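Local coordinates for protein pyridoxamine 5-phosphate-dependent dehydrase (Escherichia coli, PDB 2R0T) that removes the C3'-hydroxyl group from GDP-4-keto-6-deoxy-D-mannose by a combined transamination-deoxygenation reaction on the path to L-colitose, using pyridoxal phosphate, at residues K19-V24 against L254-A259; A175-L180 against C199-D204. The protein carries 1 engineered substitution. One frame throughout, in Å; residues are numbered along the deposited sequence. Where two conformers were deposited one is given.

Contact 1: residues K19-V24 against L254-A259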
ATOM      1  N   LYS A  19       1.446 -13.525  22.441  1.00 38.45           N
ATOM      2  CA  LYS A  19       2.170 -14.764  22.260  1.00 49.40           C
ATOM      3  C   LYS A  19       2.404 -14.997  20.793  1.00 62.46           C
ATOM      4  O   LYS A  19       3.481 -15.445  20.407  1.00 63.39           O
ATOM      5  CB  LYS A  19       1.370 -15.937  22.828  1.00 62.89           C
ATOM      6  CG  LYS A  19       1.194 -15.853  24.344  1.00 99.79           C
ATOM      7  CD  LYS A  19       0.920 -17.210  24.977  1.00 99.79           C
ATOM      8  CE  LYS A  19      -0.174 -17.108  26.046  1.00 99.79           C
ATOM      9  NZ  LYS A  19      -0.328 -18.351  26.887  1.00 99.79           N
ATOM     10  N   ALA A  20       1.373 -14.718  19.999  1.00 35.58           N
ATOM     11  CA  ALA A  20       1.453 -14.896  18.560  1.00 40.26           C
ATOM     12  C   ALA A  20       2.597 -14.029  18.024  1.00 57.01           C
ATOM     13  O   ALA A  20       3.408 -14.442  17.188  1.00 34.51           O
ATOM     14  CB  ALA A  20       0.127 -14.552  17.939  1.00 25.31           C
ATOM     15  N   ILE A  21       2.733 -12.850  18.602  1.00 31.65           N
ATOM     16  CA  ILE A  21       3.824 -11.975  18.201  1.00 46.36           C
ATOM     17  C   ILE A  21       5.203 -12.584  18.544  1.00 56.14           C
ATOM     18  O   ILE A  21       6.138 -12.616  17.723  1.00 35.89           O
ATOM     19  CB  ILE A  21       3.573 -10.541  18.710  1.00 40.15           C
ATOM     20  CG1 ILE A  21       2.539  -9.837  17.804  1.00 36.47           C
ATOM     21  CG2 ILE A  21       4.874  -9.747  18.756  1.00 39.24           C
ATOM     22  CD1 ILE A  21       1.890  -8.635  18.472  1.00 31.18           C
ATOM     23  N   GLN A  22       5.298 -13.141  19.746  1.00 32.74           N
ATOM     24  CA  GLN A  22       6.500 -13.843  20.188  1.00 99.79           C
ATOM     25  C   GLN A  22       6.864 -14.973  19.223  1.00 29.00           C
ATOM     26  O   GLN A  22       8.003 -15.079  18.774  1.00 30.44           O
ATOM     27  CB  GLN A  22       6.274 -14.412  21.584  1.00 40.41           C
ATOM     28  CG  GLN A  22       6.904 -13.539  22.634  1.00 99.79           C
ATOM     29  CD  GLN A  22       8.275 -13.021  22.213  1.00 99.79           C
ATOM     30  OE1 GLN A  22       8.998 -13.650  21.428  1.00 99.79           O
ATOM     31  NE2 GLN A  22       8.643 -11.862  22.750  1.00 99.79           N
ATOM     32  N   SER A  23       5.852 -15.777  18.889  1.00 38.92           N
ATOM     33  CA  SER A  23       5.953 -16.877  17.951  1.00 43.67           C
ATOM     34  C   SER A  23       6.615 -16.370  16.688  1.00 77.78           C
ATOM     35  O   SER A  23       7.514 -16.995  16.148  1.00 38.45           O
ATOM     36  CB  SER A  23       4.544 -17.365  17.620  1.00 38.15           C
ATOM     37  OG  SER A  23       3.876 -17.669  18.835  1.00 51.13           O
ATOM     38  N   VAL A  24       6.158 -15.219  16.223  1.00 32.63           N
ATOM     39  CA  VAL A  24       6.697 -14.646  15.017  1.00 38.66           C
ATOM     40  C   VAL A  24       8.143 -14.194  15.229  1.00 50.17           C
ATOM     41  O   VAL A  24       9.031 -14.520  14.430  1.00 28.10           O
ATOM     42  CB  VAL A  24       5.761 -13.578  14.479  1.00 47.44           C
ATOM     43  CG1 VAL A  24       6.456 -12.707  13.487  1.00 31.84           C
ATOM     44  CG2 VAL A  24       4.634 -14.252  13.797  1.00 22.84           C
ATOM     45  N   LEU A 254       2.343  -7.962   6.908  1.00 25.21           N
ATOM     46  CA  LEU A 254       3.454  -8.524   7.668  1.00 41.27           C
ATOM     47  C   LEU A 254       3.042  -9.841   8.346  1.00 21.52           C
ATOM     48  O   LEU A 254       1.880 -10.048   8.734  1.00 36.40           O
ATOM     49  CB  LEU A 254       3.891  -7.512   8.708  1.00 50.25           C
ATOM     50  CG  LEU A 254       4.531  -6.265   8.108  1.00 31.91           C
ATOM     51  CD1 LEU A 254       4.773  -5.391   9.294  1.00 39.54           C
ATOM     52  CD2 LEU A 254       5.847  -6.658   7.408  1.00 35.16           C
ATOM     53  N   GLU A 255       3.997 -10.752   8.475  1.00 40.72           N
ATOM     54  CA  GLU A 255       3.718 -12.058   9.067  1.00 29.78           C
ATOM     55  C   GLU A 255       2.904 -11.945  10.392  1.00 30.58           C
ATOM     56  O   GLU A 255       1.849 -12.575  10.568  1.00 32.32           O
ATOM     57  CB  GLU A 255       5.066 -12.789   9.170  1.00 28.68           C
ATOM     58  CG  GLU A 255       5.099 -14.287   9.234  1.00 31.84           C
ATOM     59  CD  GLU A 255       4.121 -14.982   8.320  1.00 43.49           C
ATOM     60  OE1 GLU A 255       3.472 -14.295   7.516  1.00 44.09           O
ATOM     61  OE2 GLU A 255       3.972 -16.222   8.443  1.00 53.87           O
ATOM     62  N   MET A 256       3.376 -11.051  11.261  1.00 20.87           N
ATOM     63  CA  MET A 256       2.816 -10.695  12.556  1.00 38.31           C
ATOM     64  C   MET A 256       1.338 -10.381  12.531  1.00 30.02           C
ATOM     65  O   MET A 256       0.655 -10.594  13.542  1.00 39.71           O
ATOM     66  CB  MET A 256       3.497  -9.418  13.036  1.00 26.09           C
ATOM     67  CG  MET A 256       3.936  -9.439  14.446  1.00 34.83           C
ATOM     68  SD  MET A 256       5.313  -8.228  14.561  1.00 43.57           S
ATOM     69  CE  MET A 256       6.645  -9.291  14.659  1.00 42.23           C
ATOM     70  N   SER A 257       0.885  -9.700  11.479  1.00 15.35           N
ATOM     71  CA  SER A 257      -0.547  -9.404  11.377  1.00 26.61           C
ATOM     72  C   SER A 257      -1.301 -10.699  11.024  1.00 16.09           C
ATOM     73  O   SER A 257      -2.471 -10.869  11.377  1.00 18.94           O
ATOM     74  CB  SER A 257      -0.822  -8.335  10.305  1.00 26.64           C
ATOM     75  OG  SER A 257      -0.092  -7.152  10.585  1.00 31.36           O
ATOM     76  N   GLY A 258      -0.655 -11.596  10.297  1.00 15.66           N
ATOM     77  CA  GLY A 258      -1.284 -12.867   9.920  1.00 23.90           C
ATOM     78  C   GLY A 258      -1.485 -13.709  11.170  1.00 23.38           C
ATOM     79  O   GLY A 258      -2.588 -14.166  11.472  1.00 31.88           O
ATOM     80  N   ALA A 259      -0.400 -13.896  11.920  1.00 16.04           N
ATOM     81  CA  ALA A 259      -0.432 -14.590  13.206  1.00 24.05           C
ATOM     82  C   ALA A 259      -1.453 -13.991  14.170  1.00 30.54           C
ATOM     83  O   ALA A 259      -2.233 -14.707  14.805  1.00 26.75           O
ATOM     84  CB  ALA A 259       0.984 -14.576  13.865  1.00 24.44           C
TER

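Contact 2: residues A175-L180 against C199-D204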
ATOM      1  N   ALA A 175     -21.946 -11.385   4.683  1.00 21.39           N
ATOM      2  CA  ALA A 175     -21.803 -10.162   3.911  1.00 29.63           C
ATOM      3  C   ALA A 175     -20.346 -10.199   3.433  1.00 20.51           C
ATOM      4  O   ALA A 175     -19.481 -10.730   4.137  1.00 33.29           O
ATOM      5  CB  ALA A 175     -22.078  -8.918   4.854  1.00 17.80           C
ATOM      6  N   GLY A 176     -20.064  -9.677   2.257  1.00 24.74           N
ATOM      7  CA  GLY A 176     -18.683  -9.728   1.775  1.00 14.46           C
ATOM      8  C   GLY A 176     -18.564 -10.817   0.722  1.00 50.32           C
ATOM      9  O   GLY A 176     -17.665 -10.786  -0.130  1.00 25.32           O
ATOM     10  N   THR A 177     -19.454 -11.801   0.809  1.00 33.29           N
ATOM     11  CA  THR A 177     -19.381 -12.933  -0.102  1.00 35.61           C
ATOM     12  C   THR A 177     -20.452 -12.911  -1.168  1.00 30.16           C
ATOM     13  O   THR A 177     -20.516 -13.776  -2.024  1.00 37.38           O
ATOM     14  CB  THR A 177     -19.402 -14.253   0.613  1.00 36.05           C
ATOM     15  OG1 THR A 177     -20.690 -14.443   1.202  1.00 24.17           O
ATOM     16  CG2 THR A 177     -18.307 -14.327   1.668  1.00 21.22           C
ATOM     17  N   PHE A 178     -21.283 -11.894  -1.120  1.00 20.83           N
ATOM     18  CA  PHE A 178     -22.263 -11.719  -2.163  1.00 21.75           C
ATOM     19  C   PHE A 178     -21.616 -11.171  -3.449  1.00 39.70           C
ATOM     20  O   PHE A 178     -22.028 -11.560  -4.525  1.00 35.93           O
ATOM     21  CB  PHE A 178     -23.303 -10.733  -1.672  1.00 22.19           C
ATOM     22  CG  PHE A 178     -24.136 -11.288  -0.582  1.00 43.42           C
ATOM     23  CD1 PHE A 178     -23.816 -11.043   0.739  1.00 41.86           C
ATOM     24  CD2 PHE A 178     -25.210 -12.116  -0.878  1.00 29.38           C
ATOM     25  CE1 PHE A 178     -24.591 -11.594   1.769  1.00 34.17           C
ATOM     26  CE2 PHE A 178     -26.009 -12.666   0.141  1.00 30.20           C
ATOM     27  CZ  PHE A 178     -25.691 -12.422   1.478  1.00 33.75           C
ATOM     28  N   GLY A 179     -20.663 -10.243  -3.391  1.00 36.32           N
ATOM     29  CA  GLY A 179     -20.130  -9.707  -4.646  1.00 38.43           C
ATOM     30  C   GLY A 179     -19.116 -10.614  -5.367  1.00 29.16           C
ATOM     31  O   GLY A 179     -18.675 -11.612  -4.814  1.00 39.59           O
ATOM     32  N   LEU A 180     -18.655 -10.220  -6.550  1.00 31.84           N
ATOM     33  CA  LEU A 180     -17.582 -10.990  -7.182  1.00 19.46           C
ATOM     34  C   LEU A 180     -16.353 -11.007  -6.241  1.00 43.97           C
ATOM     35  O   LEU A 180     -15.555 -11.956  -6.219  1.00 21.62           O
ATOM     36  CB  LEU A 180     -17.221 -10.410  -8.566  1.00 24.71           C
ATOM     37  CG  LEU A 180     -16.010 -11.106  -9.211  1.00 91.66           C
ATOM     38  CD1 LEU A 180     -16.262 -12.545  -9.767  1.00 10.79           C
ATOM     39  CD2 LEU A 180     -15.478 -10.200 -10.282  1.00 33.69           C
ATOM     40  N   CYS A 199      -8.494  -7.674   3.716  1.00 24.84           N
ATOM     41  CA  CYS A 199      -8.550  -8.948   3.004  1.00 21.71           C
ATOM     42  C   CYS A 199      -9.513  -8.864   1.863  1.00 21.30           C
ATOM     43  O   CYS A 199     -10.567  -8.260   2.008  1.00 28.37           O
ATOM     44  CB  CYS A 199      -9.146 -10.014   3.913  1.00 25.49           C
ATOM     45  SG  CYS A 199      -8.658 -11.675   3.350  0.50 25.15           S
ATOM     46  N   ILE A 200      -9.204  -9.520   0.753  1.00 20.93           N
ATOM     47  CA  ILE A 200     -10.206  -9.603  -0.317  1.00 20.03           C
ATOM     48  C   ILE A 200     -10.612 -11.073  -0.341  1.00 53.46           C
ATOM     49  O   ILE A 200      -9.788 -11.986  -0.158  1.00 23.02           O
ATOM     50  CB  ILE A 200      -9.614  -9.257  -1.770  1.00 18.93           C
ATOM     51  CG1 ILE A 200      -8.975  -7.872  -1.773  1.00 40.48           C
ATOM     52  CG2 ILE A 200     -10.713  -9.193  -2.830  1.00 21.12           C
ATOM     53  CD1 ILE A 200      -7.494  -7.912  -1.662  1.00 33.76           C
ATOM     54  N   VAL A 201     -11.902 -11.276  -0.574  1.00 29.14           N
ATOM     55  CA  VAL A 201     -12.470 -12.608  -0.699  1.00 25.66           C
ATOM     56  C   VAL A 201     -13.111 -12.724  -2.082  1.00 99.79           C
ATOM     57  O   VAL A 201     -13.567 -11.754  -2.657  1.00 24.63           O
ATOM     58  CB  VAL A 201     -13.481 -12.994   0.430  1.00 21.04           C
ATOM     59  CG1 VAL A 201     -12.759 -13.033   1.773  1.00 32.73           C
ATOM     60  CG2 VAL A 201     -14.785 -12.125   0.397  1.00 26.94           C
ATOM     61  N   THR A 202     -13.085 -13.926  -2.636  1.00 24.15           N
ATOM     62  CA  THR A 202     -13.640 -14.218  -3.950  1.00 44.64           C
ATOM     63  C   THR A 202     -13.677 -15.725  -4.102  1.00 19.75           C
ATOM     64  O   THR A 202     -12.841 -16.456  -3.497  1.00 29.81           O
ATOM     65  CB  THR A 202     -12.747 -13.653  -5.111  1.00 29.96           C
ATOM     66  OG1 THR A 202     -13.457 -13.718  -6.360  1.00 30.52           O
ATOM     67  CG2 THR A 202     -11.432 -14.390  -5.254  1.00 18.85           C
ATOM     68  N   ASP A 203     -14.612 -16.151  -4.963  1.00 29.73           N
ATOM     69  CA  ASP A 203     -14.760 -17.553  -5.376  1.00 34.33           C
ATOM     70  C   ASP A 203     -14.249 -17.731  -6.805  1.00 39.30           C
ATOM     71  O   ASP A 203     -14.317 -18.823  -7.362  1.00 51.08           O
ATOM     72  CB  ASP A 203     -16.203 -18.028  -5.315  1.00 29.47           C
ATOM     73  CG  ASP A 203     -16.741 -18.087  -3.895  1.00 22.74           C
ATOM     74  OD1 ASP A 203     -15.960 -18.475  -2.999  1.00 35.81           O
ATOM     75  OD2 ASP A 203     -17.946 -17.779  -3.693  1.00 59.33           O
ATOM     76  N   ASP A 204     -13.754 -16.636  -7.387  1.00 38.94           N
ATOM     77  CA  ASP A 204     -13.153 -16.614  -8.717  1.00 24.86           C
ATOM     78  C   ASP A 204     -11.637 -16.855  -8.716  1.00 19.62           C
ATOM     79  O   ASP A 204     -10.803 -16.030  -8.304  1.00 45.92           O
ATOM     80  CB  ASP A 204     -13.468 -15.329  -9.488  1.00 34.46           C
ATOM     81  CG  ASP A 204     -13.131 -15.445 -10.955  1.00 47.36           C
ATOM     82  OD1 ASP A 204     -14.120 -15.400 -11.696  1.00 39.37           O
ATOM     83  OD2 ASP A 204     -11.942 -15.586 -11.356  1.00 42.61           O
TER
HETATM   84  O   HOH W   1     -19.013 -14.749  -4.080  1.00 38.85           O
HETATM   85  O   HOH W   2     -16.948 -14.274  -6.308  1.00 36.42           O

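Contact 1: residues K19-V24 against L254-A259
Ala20 faces Ala259, and Ile21 is paired with Met256 in the register, where helix 15-27 lies against the first turn of helix 255-286. The short axes of 19-24 and 255-259 come within 8.8 Å, and their directions differ by 140°, closer to antiparallel than to parallel. The CA atoms of Ala20 and Ala259 are 5.7 Å apart, a spacing that two small side chains permit. Ala20 CB and Ala259 CB meet at 4.2 Å. No hydrogen bond joins the two segments.

Val24 carries much of the packing with its two branches. Val24 CG1 is anti to the backbone N (chi1 163°) and meets Met256 CE at 3.6 Å. Val24 CG2 rests on Ala259 CB at 3.7 Å. The Met256 chain bends at chi3 (-105°), and this brings the methyl to Val24. Farther back on the same chain, Met256 CG touches Ile21 CG1 at 3.7 Å, the two side chains crossing at about a right angle.

In this aspartate aminotransferase-like dimer the contact lies at the subunit interface. Met256 packs on Met256 of the second subunit, and Ile21 on Leu25 of that subunit. Glu255 adds little apolar contact here. Its buried carboxylate turns to the start of helix 34-47, where OE2 accepts from Tyr35 N and OE1 from Gly33 N and Val36 N. Tyr35 also packs on Val24 and Ala259.

Contact 2: residues A175-L180 against C199-D204
Leu180 reaches across to Asp204 while its carbonyl meets Thr202, where strand 198-202 ends and strand 181-185 begins, in the large mixed sheet of the aminotransferase fold. The loop 175-180 leads into strand 181-185, the antiparallel neighbour of strand 198-202. Leu180 CD1 lies 4.0 Å from Asp204 CB, the two side chains crossing at a slant. The Asp204 carboxylate has other work: OD2 caps the start of helix 205-214 at Ile207 N, and OD1 forms a salt bridge with Arg76.

With chi1 at -168°, Thr202 swings its hydroxyl to the side of its carbonyl carbon. From there Thr202 OG1 donates to Leu180 O at 2.7 Å, nearly in line with the carbonyl (C=O...donor angle 169°). Thr202 OG1 also accepts from Asp204 N at 3.1 Å, which makes an ST turn as the strand ends. One side chain thus ties the loop to the turn.

Val201 points toward the loop, and its CG2 presses on Gly176 O at 3.2 Å. Gly176 has phi 104°, a backbone shape that suits glycine. Water supplements the direct bond. One molecule lies within hydrogen-bonding reach of Thr177 O and Asp203 OD2, but has more acceptors near it than protons to give. Asp203 OD1 accepts from Lys50 N. A second water donates to Leu180 O at 2.7 Å and accepts from Asp203 N at 3.3 Å.

Contact 2 is nested in the chain between the two segments of contact 1. Their centres are about 25 Å apart, and their nearest atoms about 10 Å, so they do not touch. Contact 1 is helix packing beside the second subunit. Contact 2 joins a loop and a strand end within one subunit. Neither belongs to the annotated cofactor sites. Still, the Glu255 side chain is about 13 Å from a bound PLP-glutamate adduct, and Gly176 is about 11 Å from a bound adduct. The chain between 199-204 and 254-259 supplies His217, Trp219, Asn250 and Arg252, which line an adduct pocket. Arg252 is two residues before Leu254.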